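Local structure of phosphodiesterase (Salpingoeca rosetta, 7D7P) at residues L46-L51 against R72-L77; T53-D57 against I265-E269; V209-C213 against L249-A253; H222-L226 against V319-W323; M229-N233 against Q326-A330. The protein is a member of the cyclic nucleotide phosphodiesterase family in the HD superfamily, an all-helical protein that binds zinc and magnesium ions. All blocks are in the same frame, centred on the assembly; numbering follows the deposited sequence.

Contact 1. Residues L46-L51 against R72-L77; sequences LAASSL and RVFQEL
Arg-72 reaches out from helix 63-76 and lays its guanidinium against Ser-49 to Leu-51. From CB the chain runs through CG and CD and bends at the third torsion (chi3 68°), which swings the head back toward Glu-76, one turn further along the same helix. NE and NH2 both grip Glu-76 OE1, a side-on salt bridge whose NH2 arm measures 2.8 Å to OE1. CZ and NH2 have Leu-51 CB over one face, with CB 3.6 Å from Arg-72 NH2. At the tip, NH2 donates to Ser-50 OG at 3.2 Å, with the hydroxyl oxygen in the guanidinium plane, and NH1 adds a weak bond to the same oxygen.

The loop it meets carries an ST turn: Ser-49 OG accepts from Leu-51 N at 2.9 Å. That same hydroxyl donates to the syn lone pair of Glu-76 OE2, so both carboxylate oxygens are engaged. A water bridges onward, donating to Glu-76 OE2 and to Leu-46 O.

Beside the polar network, toward the buried side, the contact turns apolar. Leu-51 CD2 meets Val-73 CG2 at 3.8 Å, and Leu-46 CD1 meets Leu-77 CD2 at 3.9 Å; in both pairs the side chains lie roughly perpendicular. Tyr-120 of helix 109-126 touches Leu-51, Val-73 and Leu-77, while Leu-51 O accepts a hydrogen bond from His-117 NE2.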
# COMPACT_ATOMS: atom_id res chain seq x y z
N LEU A 46 30.58 -9.53 -17.23
CA LEU A 46 29.28 -9.57 -17.90
C LEU A 46 28.57 -8.22 -17.81
O LEU A 46 27.97 -7.76 -18.79
CB LEU A 46 28.42 -10.67 -17.30
CG LEU A 46 28.89 -12.11 -17.52
CD1 LEU A 46 28.21 -13.08 -16.56
CD2 LEU A 46 28.65 -12.52 -18.96
N ALA A 47 28.63 -7.58 -16.64
CA ALA A 47 27.93 -6.31 -16.44
C ALA A 47 28.55 -5.17 -17.23
O ALA A 47 27.90 -4.13 -17.39
CB ALA A 47 27.91 -5.96 -14.95
N ALA A 48 29.77 -5.33 -17.74
CA ALA A 48 30.41 -4.29 -18.53
C ALA A 48 29.98 -4.30 -19.99
O ALA A 48 30.30 -3.35 -20.72
CB ALA A 48 31.93 -4.42 -18.43
N SER A 49 29.28 -5.34 -20.43
CA SER A 49 28.86 -5.44 -21.82
C SER A 49 27.69 -4.51 -22.10
O SER A 49 26.87 -4.22 -21.23
CB SER A 49 28.46 -6.88 -22.15
OG SER A 49 27.59 -6.94 -23.27
N SER A 50 27.61 -4.04 -23.35
CA SER A 50 26.49 -3.21 -23.77
C SER A 50 25.16 -3.96 -23.70
O SER A 50 24.10 -3.33 -23.72
CB SER A 50 26.71 -2.70 -25.19
OG SER A 50 26.81 -3.77 -26.12
N LEU A 51 25.20 -5.29 -23.61
CA LEU A 51 24.00 -6.08 -23.41
C LEU A 51 23.40 -5.89 -22.02
O LEU A 51 22.20 -6.10 -21.84
CB LEU A 51 24.30 -7.56 -23.65
CG LEU A 51 23.15 -8.57 -23.62
CD1 LEU A 51 22.24 -8.38 -24.82
CD2 LEU A 51 23.69 -10.00 -23.57
N ARG A 72 23.28 -13.28 -28.34
CA ARG A 72 24.30 -12.65 -27.50
C ARG A 72 24.20 -13.11 -26.05
O ARG A 72 25.22 -13.26 -25.38
CB ARG A 72 24.18 -11.13 -27.59
CG ARG A 72 24.92 -10.52 -28.76
CD ARG A 72 24.98 -9.00 -28.64
NE ARG A 72 25.83 -8.55 -27.54
CZ ARG A 72 26.00 -7.28 -27.20
NH1 ARG A 72 25.37 -6.32 -27.86
NH2 ARG A 72 26.79 -6.96 -26.18
N VAL A 73 22.98 -13.31 -25.55
CA VAL A 73 22.82 -13.82 -24.19
C VAL A 73 23.48 -15.18 -24.05
O VAL A 73 24.24 -15.43 -23.11
CB VAL A 73 21.33 -13.87 -23.80
CG1 VAL A 73 21.15 -14.64 -22.50
CG2 VAL A 73 20.76 -12.46 -23.67
N PHE A 74 23.19 -16.09 -25.00
CA PHE A 74 23.81 -17.41 -24.98
C PHE A 74 25.32 -17.32 -25.14
O PHE A 74 26.07 -18.04 -24.47
CB PHE A 74 23.21 -18.28 -26.09
CG PHE A 74 21.90 -18.92 -25.73
CD1 PHE A 74 20.74 -18.17 -25.69
CD2 PHE A 74 21.83 -20.28 -25.46
CE1 PHE A 74 19.53 -18.76 -25.37
CE2 PHE A 74 20.63 -20.88 -25.14
CZ PHE A 74 19.48 -20.12 -25.10
N GLN A 75 25.79 -16.44 -26.03
CA GLN A 75 27.23 -16.35 -26.29
C GLN A 75 27.98 -15.76 -25.10
O GLN A 75 28.99 -16.32 -24.66
CB GLN A 75 27.48 -15.52 -27.55
N GLU A 76 27.49 -14.64 -24.56
CA GLU A 76 28.24 -13.95 -23.52
C GLU A 76 28.21 -14.70 -22.19
O GLU A 76 29.13 -14.55 -21.38
CB GLU A 76 27.71 -12.53 -23.35
CG GLU A 76 27.94 -11.67 -24.59
CD GLU A 76 27.77 -10.18 -24.33
OE1 GLU A 76 27.80 -9.41 -25.31
OE2 GLU A 76 27.60 -9.80 -23.15
N LEU A 77 27.18 -15.50 -21.94
CA LEU A 77 27.13 -16.34 -20.75
C LEU A 77 27.94 -17.62 -20.89
O LEU A 77 27.96 -18.42 -19.95
CB LEU A 77 25.68 -16.67 -20.38
CG LEU A 77 24.87 -15.50 -19.84
CD1 LEU A 77 23.41 -15.89 -19.65
CD2 LEU A 77 25.47 -14.99 -18.54
O HOH W 1 27.07 -9.94 -20.59

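Contact 2. Residues T53-D57 against I265-E269; sequences TWDFD and IKPFE
Lys-266 drives its ammonium into the type I beta turn of Thr-53 to Phe-56, which belongs to the loop joining helix 43-47 to helix 63-76. The tight part of the contact is here. NZ donates to two backbone carbonyls, Phe-56 O at 2.7 Å and Trp-54 O at 2.9 Å. The two bonds differ in kind: the Phe-56 oxygen is met in the carbonyl plane, on a lone pair, whereas NZ stands above the carbonyl plane of Trp-54, 62° out of it. A bend at the second torsion of the lysine (chi2 -68°) turns the chain toward the loop, and its methylenes follow the ammonium in, with CE 3.2 Å from Phe-56 O. The buried charge is thus met by peptide oxygens; the carboxylate of Asp-55 stays 6.5 Å away, measured from OD1 to Lys-266 NZ.

The turn has other partners in the fold: Phe-56 stacks on His-117 and Trp-54 packs edge-to-face with Phe-336. Within it, Thr-53 OG1 accepts from Asp-55 N, an ST turn.

The looser side is toward solvent. There exposed Asp-55 simply leans on Pro-267, the N-cap residue of helix 268-291, and the closest approach is Asp-55 OD1 to the proline CG at 3.5 Å.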
# COMPACT_ATOMS: atom_id res chain seq x y z
N THR A 53 21.81 -3.94 -19.58
CA THR A 53 21.09 -2.70 -19.35
C THR A 53 19.68 -3.03 -18.88
O THR A 53 18.95 -3.77 -19.55
CB THR A 53 21.04 -1.83 -20.61
OG1 THR A 53 20.06 -0.80 -20.46
CG2 THR A 53 20.72 -2.66 -21.85
N TRP A 54 19.31 -2.50 -17.71
CA TRP A 54 17.99 -2.73 -17.15
C TRP A 54 16.90 -1.96 -17.88
O TRP A 54 15.71 -2.21 -17.63
CB TRP A 54 17.98 -2.36 -15.66
CG TRP A 54 18.80 -3.29 -14.82
CD1 TRP A 54 20.13 -3.19 -14.54
CD2 TRP A 54 18.34 -4.47 -14.14
NE1 TRP A 54 20.53 -4.23 -13.73
CE2 TRP A 54 19.44 -5.03 -13.47
CE3 TRP A 54 17.09 -5.10 -14.03
CZ2 TRP A 54 19.34 -6.19 -12.71
CZ3 TRP A 54 17.00 -6.25 -13.27
CH2 TRP A 54 18.12 -6.79 -12.62
N ASP A 55 17.26 -1.03 -18.77
CA ASP A 55 16.30 -0.27 -19.55
C ASP A 55 15.89 -0.97 -20.84
O ASP A 55 15.17 -0.38 -21.65
CB ASP A 55 16.88 1.11 -19.89
CG ASP A 55 16.96 2.03 -18.68
OD1 ASP A 55 16.57 1.60 -17.57
OD2 ASP A 55 17.42 3.18 -18.84
N PHE A 56 16.32 -2.22 -21.03
CA PHE A 56 16.03 -2.93 -22.27
C PHE A 56 14.52 -3.11 -22.46
O PHE A 56 13.81 -3.49 -21.53
CB PHE A 56 16.72 -4.30 -22.27
CG PHE A 56 16.31 -5.19 -23.40
CD1 PHE A 56 16.86 -5.03 -24.66
CD2 PHE A 56 15.37 -6.19 -23.20
CE1 PHE A 56 16.48 -5.86 -25.71
CE2 PHE A 56 14.98 -7.02 -24.24
CZ PHE A 56 15.54 -6.85 -25.50
N ASP A 57 14.06 -2.83 -23.67
CA ASP A 57 12.65 -2.99 -24.03
C ASP A 57 12.58 -3.56 -25.44
O ASP A 57 13.06 -2.94 -26.39
CB ASP A 57 11.91 -1.65 -23.95
CG ASP A 57 10.40 -1.82 -23.98
OD1 ASP A 57 9.93 -2.95 -24.20
OD2 ASP A 57 9.68 -0.82 -23.78
N ILE A 265 9.34 -3.00 -13.14
CA ILE A 265 10.75 -2.79 -12.88
C ILE A 265 11.46 -2.20 -14.10
O ILE A 265 12.69 -2.21 -14.18
CB ILE A 265 11.44 -4.07 -12.40
CG1 ILE A 265 11.32 -5.19 -13.44
CG2 ILE A 265 10.86 -4.52 -11.07
CD1 ILE A 265 12.00 -6.48 -13.02
N LYS A 266 10.70 -1.67 -15.05
CA LYS A 266 11.21 -1.00 -16.24
C LYS A 266 10.90 0.49 -16.18
O LYS A 266 10.09 0.94 -15.36
CB LYS A 266 10.60 -1.63 -17.49
CG LYS A 266 11.10 -3.03 -17.79
CD LYS A 266 12.56 -3.02 -18.21
CE LYS A 266 13.06 -4.42 -18.54
NZ LYS A 266 14.45 -4.39 -19.08
N PRO A 267 11.54 1.30 -17.03
CA PRO A 267 11.17 2.73 -17.10
C PRO A 267 9.68 2.89 -17.39
O PRO A 267 9.05 2.02 -18.00
CB PRO A 267 12.03 3.26 -18.25
CG PRO A 267 13.23 2.36 -18.25
CD PRO A 267 12.72 1.00 -17.85
N PHE A 268 9.13 4.03 -16.96
CA PHE A 268 7.67 4.18 -16.95
C PHE A 268 7.08 4.08 -18.35
O PHE A 268 5.98 3.53 -18.52
CB PHE A 268 7.26 5.50 -16.30
CG PHE A 268 5.77 5.69 -16.26
CD1 PHE A 268 5.00 4.99 -15.34
CD2 PHE A 268 5.13 6.53 -17.15
CE1 PHE A 268 3.62 5.14 -15.30
CE2 PHE A 268 3.75 6.69 -17.12
CZ PHE A 268 3.00 6.00 -16.19
N GLU A 269 7.78 4.61 -19.35
CA GLU A 269 7.28 4.48 -20.72
C GLU A 269 7.16 3.01 -21.11
O GLU A 269 6.23 2.62 -21.81
CB GLU A 269 8.19 5.22 -21.70
CG GLU A 269 7.61 5.33 -23.10
CD GLU A 269 8.47 6.16 -24.03
OE1 GLU A 269 9.47 5.62 -24.57
OE2 GLU A 269 8.15 7.35 -24.24

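Contact 3. Residues V209-C213 against L249-A253; sequences VIINC and LFVLA
The carboxamide of Asn-212 is the one flat group in this contact. Leu-249 CD2 lies over one of its faces, 3.9 Å from Asn-212 CG, with Leu-249 CG on that side too, 3.7 Å from Asn-212 OD1. Ala-253 CB sits past the oxygen end, 3.7 Å from OD1 and a little toward the opposite face. With CG anti to the backbone N (chi1 -176°), the amide extends across the gap toward these residues.

Deeper in, Cys-213 SG lies 3.6 Å from Ala-253 N and 3.9 Å from Leu-252 CB, against the backbone where those residues join. Val-209 completes the row: its CG2 and Leu-249 CD1 are 3.9 Å apart, the two running antiparallel alongside one another. The local axes of helices 200-215 and 245-260 cross at -54°, and the chains converge toward Cys-213 and Ala-253, whose CA atoms are 4.5 Å apart. Met-139 of helix 133-145 packs on both Cys-213 and Leu-252.

At this close end a water donates to Cys-213 O, at 2.8 Å, and to Ala-253 O. Chemically this is close packing within the all-helical fold: small Cys-213 and Ala-253 probably allow the approach, direct contacts are van der Waals, and the bridging water makes the polar link.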
# COMPACT_ATOMS: atom_id res chain seq x y z
N VAL A 209 14.54 -28.48 -13.98
CA VAL A 209 14.59 -27.04 -13.76
C VAL A 209 13.59 -26.32 -14.65
O VAL A 209 12.89 -25.41 -14.20
CB VAL A 209 16.03 -26.52 -13.97
CG1 VAL A 209 16.04 -25.01 -14.07
CG2 VAL A 209 16.93 -26.98 -12.83
N ILE A 210 13.52 -26.71 -15.93
CA ILE A 210 12.61 -26.05 -16.86
C ILE A 210 11.16 -26.28 -16.44
O ILE A 210 10.35 -25.34 -16.44
CB ILE A 210 12.86 -26.55 -18.29
CG1 ILE A 210 14.20 -26.02 -18.81
CG2 ILE A 210 11.72 -26.13 -19.22
CD1 ILE A 210 14.65 -26.65 -20.12
N ILE A 211 10.81 -27.52 -16.09
CA ILE A 211 9.43 -27.82 -15.70
C ILE A 211 9.04 -27.03 -14.46
O ILE A 211 8.00 -26.35 -14.44
CB ILE A 211 9.26 -29.34 -15.47
CG1 ILE A 211 9.32 -30.10 -16.80
CG2 ILE A 211 7.95 -29.62 -14.74
CD1 ILE A 211 9.44 -31.61 -16.64
N ASN A 212 9.87 -27.08 -13.41
CA ASN A 212 9.52 -26.43 -12.16
C ASN A 212 9.44 -24.92 -12.32
O ASN A 212 8.56 -24.27 -11.74
CB ASN A 212 10.53 -26.80 -11.07
CG ASN A 212 10.16 -26.22 -9.71
OD1 ASN A 212 10.66 -25.17 -9.31
ND2 ASN A 212 9.27 -26.91 -9.00
N CYS A 213 10.34 -24.33 -13.10
CA CYS A 213 10.36 -22.88 -13.23
C CYS A 213 9.18 -22.38 -14.07
O CYS A 213 8.56 -21.37 -13.72
CB CYS A 213 11.69 -22.41 -13.80
SG CYS A 213 13.06 -22.50 -12.61
N LEU A 249 16.83 -24.70 -6.52
CA LEU A 249 15.78 -24.72 -7.53
C LEU A 249 14.65 -23.75 -7.16
O LEU A 249 14.09 -23.08 -8.04
CB LEU A 249 15.23 -26.13 -7.71
CG LEU A 249 14.10 -26.29 -8.73
CD1 LEU A 249 14.51 -25.73 -10.09
CD2 LEU A 249 13.66 -27.74 -8.86
N PHE A 250 14.32 -23.66 -5.87
CA PHE A 250 13.32 -22.69 -5.43
C PHE A 250 13.73 -21.27 -5.79
O PHE A 250 12.90 -20.48 -6.25
CB PHE A 250 13.11 -22.82 -3.92
CG PHE A 250 12.24 -21.74 -3.33
CD1 PHE A 250 10.86 -21.80 -3.46
CD2 PHE A 250 12.80 -20.68 -2.65
CE1 PHE A 250 10.06 -20.82 -2.92
CE2 PHE A 250 12.00 -19.69 -2.11
CZ PHE A 250 10.63 -19.76 -2.24
N VAL A 251 15.01 -20.94 -5.61
CA VAL A 251 15.51 -19.61 -5.94
C VAL A 251 15.41 -19.35 -7.44
O VAL A 251 15.02 -18.26 -7.87
CB VAL A 251 16.95 -19.43 -5.42
CG1 VAL A 251 17.58 -18.18 -6.00
CG2 VAL A 251 16.96 -19.40 -3.90
N LEU A 252 15.75 -20.35 -8.25
CA LEU A 252 15.61 -20.19 -9.70
C LEU A 252 14.16 -19.95 -10.09
O LEU A 252 13.87 -19.11 -10.94
CB LEU A 252 16.16 -21.43 -10.42
CG LEU A 252 17.63 -21.79 -10.14
CD1 LEU A 252 18.03 -23.02 -10.94
CD2 LEU A 252 18.54 -20.61 -10.46
N ALA A 253 13.23 -20.69 -9.47
CA ALA A 253 11.82 -20.46 -9.72
C ALA A 253 11.40 -19.06 -9.28
O ALA A 253 10.59 -18.41 -9.95
CB ALA A 253 10.98 -21.52 -9.01
O HOH W 2 8.65 -19.27 -11.88

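Contact 4. Residues H222-L226 against V319-W323; sequences HHTKL and VVKPW
Trp-323 and His-222 carry most of this contact, with Leu-226 third. The indole of Trp-323 projects from helix 305-330 across to helix 222-234, its CG anti to the backbone N (chi1 177°), and the imidazole of His-222 comes to meet it. Their rings lie at 37° with centroids 5.0 Å apart, an oblique pairing in which His-222 CE1 touches Trp-323 CE3 at 3.4 Å. Val-319 CG1 lies over one face of the imidazole, a CH-pi contact of 4.0 Å to the ring centroid, displaced toward the rim.

Both nitrogens of the histidine have partners. ND1 is hydrogen-bonded to His-257 NE2, and NE2 is joined at 2.8 Å to a water in the plane of the ring; the same water donates to Val-319 O. Ring rotation is therefore fixed from two directions.

At the edge of the indole, in its plane, sits Lys-225 CB, 3.9 Å from Trp-323 CH2. The lysine then bends away, and its ammonium bonds to Asn-216 OD1 and Thr-221 O. Leu-226 packs one turn on from His-222, with CD1 4.1 Å from Trp-323 CE3 and 3.8 Å from Pro-322 O. Pro-322 itself marks a kink, since its nitrogen makes no bond to the preceding turn.

The two helices run nearly parallel here, at 19° and 11.4 Å between local axes, a wide spacing bridged by the large rings. Helix 245-260 flanks them: Thr-258 OG1 bonds to Trp-323 NE1, His-257 meets both rings, and Val-254 touches the indole.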
# COMPACT_ATOMS: atom_id res chain seq x y z
N HIS A 222 1.86 -17.72 -6.72
CA HIS A 222 2.63 -16.57 -6.26
C HIS A 222 2.68 -16.50 -4.73
O HIS A 222 3.75 -16.32 -4.14
CB HIS A 222 2.05 -15.28 -6.85
CG HIS A 222 2.61 -14.03 -6.25
ND1 HIS A 222 3.67 -13.34 -6.80
CD2 HIS A 222 2.25 -13.32 -5.15
CE1 HIS A 222 3.95 -12.28 -6.07
NE2 HIS A 222 3.10 -12.25 -5.05
N HIS A 223 1.52 -16.65 -4.08
CA HIS A 223 1.45 -16.49 -2.63
C HIS A 223 2.27 -17.55 -1.91
O HIS A 223 2.92 -17.26 -0.90
CB HIS A 223 -0.02 -16.53 -2.18
CG HIS A 223 -0.23 -16.15 -0.75
ND1 HIS A 223 -0.20 -14.84 -0.31
CD2 HIS A 223 -0.47 -16.91 0.35
CE1 HIS A 223 -0.42 -14.81 1.00
NE2 HIS A 223 -0.59 -16.06 1.42
N THR A 224 2.25 -18.80 -2.40
CA THR A 224 3.01 -19.85 -1.73
C THR A 224 4.51 -19.56 -1.76
O THR A 224 5.20 -19.78 -0.76
CB THR A 224 2.72 -21.21 -2.37
OG1 THR A 224 3.26 -21.25 -3.70
CG2 THR A 224 1.22 -21.48 -2.42
N LYS A 225 5.03 -19.08 -2.89
CA LYS A 225 6.44 -18.73 -2.95
C LYS A 225 6.75 -17.52 -2.08
O LYS A 225 7.83 -17.46 -1.48
CB LYS A 225 6.87 -18.48 -4.39
CG LYS A 225 7.08 -19.75 -5.20
CD LYS A 225 7.69 -19.45 -6.56
CE LYS A 225 6.72 -18.68 -7.45
NZ LYS A 225 5.48 -19.47 -7.73
N LEU A 226 5.82 -16.57 -1.98
CA LEU A 226 6.05 -15.40 -1.14
C LEU A 226 6.13 -15.78 0.33
O LEU A 226 6.96 -15.25 1.07
CB LEU A 226 4.94 -14.37 -1.38
CG LEU A 226 5.06 -13.06 -0.60
CD1 LEU A 226 6.40 -12.39 -0.85
CD2 LEU A 226 3.91 -12.12 -0.96
N VAL A 319 1.05 -6.90 -4.90
CA VAL A 319 1.69 -8.08 -5.50
C VAL A 319 3.17 -7.83 -5.74
O VAL A 319 4.02 -8.58 -5.25
CB VAL A 319 0.99 -8.49 -6.80
CG1 VAL A 319 1.69 -9.68 -7.42
CG2 VAL A 319 -0.48 -8.80 -6.55
N VAL A 320 3.50 -6.78 -6.49
CA VAL A 320 4.88 -6.57 -6.92
C VAL A 320 5.74 -6.05 -5.77
O VAL A 320 6.82 -6.57 -5.50
CB VAL A 320 4.94 -5.63 -8.14
CG1 VAL A 320 6.37 -5.47 -8.62
CG2 VAL A 320 4.06 -6.17 -9.26
N LYS A 321 5.27 -5.00 -5.10
CA LYS A 321 6.07 -4.41 -4.02
C LYS A 321 6.32 -5.38 -2.87
O LYS A 321 7.48 -5.49 -2.44
CB LYS A 321 5.41 -3.11 -3.53
CG LYS A 321 6.29 -2.25 -2.65
CD LYS A 321 5.72 -0.84 -2.54
CE LYS A 321 6.63 0.08 -1.76
NZ LYS A 321 6.21 1.50 -1.89
N PRO A 322 5.32 -6.08 -2.32
CA PRO A 322 5.64 -7.06 -1.27
C PRO A 322 6.55 -8.18 -1.75
O PRO A 322 7.33 -8.71 -0.96
CB PRO A 322 4.26 -7.60 -0.85
CG PRO A 322 3.30 -6.55 -1.28
CD PRO A 322 3.87 -5.98 -2.54
N TRP A 323 6.46 -8.55 -3.03
CA TRP A 323 7.35 -9.57 -3.57
C TRP A 323 8.80 -9.10 -3.55
O TRP A 323 9.68 -9.80 -3.04
CB TRP A 323 6.93 -9.94 -4.99
CG TRP A 323 7.83 -10.93 -5.67
CD1 TRP A 323 8.87 -10.65 -6.52
CD2 TRP A 323 7.79 -12.36 -5.55
NE1 TRP A 323 9.46 -11.82 -6.94
CE2 TRP A 323 8.82 -12.88 -6.36
CE3 TRP A 323 6.97 -13.25 -4.85
CZ2 TRP A 323 9.06 -14.25 -6.48
CZ3 TRP A 323 7.21 -14.61 -4.96
CH2 TRP A 323 8.25 -15.09 -5.77
O HOH W 3 2.70 -10.19 -3.14

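Contact 5. Residues M229-N233 against Q326-A330; sequences MEEVN and QLSQA
Gln-326 and Asn-233 come together through matching first torsions: in each, CG points away from the carbonyl carbon. A further bend at chi2 of Gln-326 (-56°) turns its amide onto helix 222-234, OE1 close to Glu-230 CA and facing the asparagine. Asn-233 ND2 then donates twice, to Gln-326 OE1 at 2.7 Å and to the backbone Gln-326 O at 3.0 Å. The first bond is fairly straight and lies in the asparagine's amide plane, though ND2 stands above the glutamine's carbonyl plane. Gln-326 O also takes the helical bond of Ala-330 N, which arrives from the other face of its plane.

The oxygen of the asparagine amide, OD1, rests on Ala-330 CB at 3.4 Å. Over the opposite face of the glutamine amide from Asn-233 ND2, Glu-230 CG lies 3.4 Å from Gln-326 CD, with carboxylate and amide planes almost perpendicular.

Toward the interior the contact is apolar. Met-229 CE meets Leu-327 CD1 at 3.8 Å, and Val-254 of helix 245-260 touches both residues. The local axes run 9.7 Å apart at 34°, so this is side-by-side packing of two helices in the all-helical phosphodiesterase fold, with amide hydrogen bonds toward the surface and apolar packing inside.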
# COMPACT_ATOMS: atom_id res chain seq x y z
N MET A 229 9.51 -17.46 1.03
CA MET A 229 10.56 -16.45 1.06
C MET A 229 10.54 -15.68 2.38
O MET A 229 11.59 -15.32 2.91
CB MET A 229 10.40 -15.50 -0.12
CG MET A 229 10.74 -16.12 -1.47
SD MET A 229 12.44 -15.79 -1.98
CE MET A 229 12.32 -14.05 -2.38
N GLU A 230 9.34 -15.42 2.91
CA GLU A 230 9.24 -14.73 4.20
C GLU A 230 9.81 -15.58 5.33
O GLU A 230 10.50 -15.06 6.21
CB GLU A 230 7.78 -14.36 4.49
CG GLU A 230 7.25 -13.22 3.65
CD GLU A 230 5.90 -12.74 4.13
OE1 GLU A 230 5.13 -13.55 4.68
OE2 GLU A 230 5.60 -11.53 3.96
N GLU A 231 9.52 -16.89 5.32
CA GLU A 231 10.06 -17.76 6.36
C GLU A 231 11.57 -17.91 6.23
O GLU A 231 12.28 -17.98 7.25
CB GLU A 231 9.38 -19.13 6.30
CG GLU A 231 9.65 -20.00 7.52
CD GLU A 231 9.07 -21.39 7.40
OE1 GLU A 231 9.45 -22.11 6.45
OE2 GLU A 231 8.24 -21.77 8.25
N VAL A 232 12.09 -17.95 5.00
CA VAL A 232 13.53 -18.02 4.81
C VAL A 232 14.20 -16.75 5.30
O VAL A 232 15.27 -16.79 5.92
CB VAL A 232 13.86 -18.30 3.33
CG1 VAL A 232 15.33 -18.07 3.05
CG2 VAL A 232 13.46 -19.73 2.96
N ASN A 233 13.59 -15.59 5.04
CA ASN A 233 14.15 -14.33 5.52
C ASN A 233 14.10 -14.24 7.04
O ASN A 233 14.99 -13.62 7.65
CB ASN A 233 13.40 -13.15 4.89
CG ASN A 233 13.80 -12.91 3.45
OD1 ASN A 233 14.94 -13.16 3.06
ND2 ASN A 233 12.86 -12.42 2.65
N GLN A 326 10.56 -8.80 -0.12
CA GLN A 326 11.15 -10.05 0.34
C GLN A 326 12.35 -10.44 -0.50
O GLN A 326 13.34 -10.98 0.02
CB GLN A 326 10.09 -11.16 0.32
CG GLN A 326 9.00 -10.97 1.35
CD GLN A 326 9.54 -10.84 2.76
OE1 GLN A 326 10.35 -11.66 3.20
NE2 GLN A 326 9.11 -9.81 3.47
N LEU A 327 12.29 -10.19 -1.81
CA LEU A 327 13.42 -10.53 -2.68
C LEU A 327 14.65 -9.69 -2.34
O LEU A 327 15.77 -10.22 -2.30
CB LEU A 327 13.03 -10.35 -4.14
CG LEU A 327 14.05 -10.80 -5.19
CD1 LEU A 327 14.27 -12.31 -5.11
CD2 LEU A 327 13.62 -10.40 -6.59
N SER A 328 14.46 -8.39 -2.10
CA SER A 328 15.58 -7.53 -1.75
C SER A 328 16.16 -7.86 -0.38
O SER A 328 17.33 -7.54 -0.12
CB SER A 328 15.16 -6.06 -1.79
OG SER A 328 14.79 -5.68 -3.11
N GLN A 329 15.37 -8.47 0.51
CA GLN A 329 15.90 -8.85 1.82
C GLN A 329 16.78 -10.09 1.73
O GLN A 329 17.74 -10.23 2.50
CB GLN A 329 14.76 -9.07 2.81
CG GLN A 329 15.21 -9.17 4.26
CD GLN A 329 15.61 -7.82 4.84
OE1 GLN A 329 15.24 -6.77 4.32
NE2 GLN A 329 16.39 -7.85 5.92
N ALA A 330 16.47 -11.00 0.80
CA ALA A 330 17.31 -12.17 0.59
C ALA A 330 18.48 -11.87 -0.34
O ALA A 330 19.52 -12.54 -0.25
CB ALA A 330 16.48 -13.33 0.03
O HOH W 4 17.90 -12.63 4.13

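How the contacts relate
Contacts 4 and 5 are successive levels of one interface, helix 222-234 on helix 305-330; their centres are 10 Å apart and Leu-226 CD1 touches Gln-326 CG at 3.7 Å. Contact 3 joins them through Phe-250, whose CZ packs on Lys-225 O and Met-229 CG. Contacts 1 and 2 use adjoining pieces of the N-terminal region, 17 Å apart between centres, and contact 2 fastens that region to the start of helix 268-291. The zinc site of His-111, His-146, Asp-147 and Asp-260 lies apart from these contacts: the side chains of Cys-213, His-222 and Lys-266 are about 12, 13 and 13 Å from the zinc ion, those of Lys-225 and Cys-213 about 11 and 12 Å from the magnesium ion.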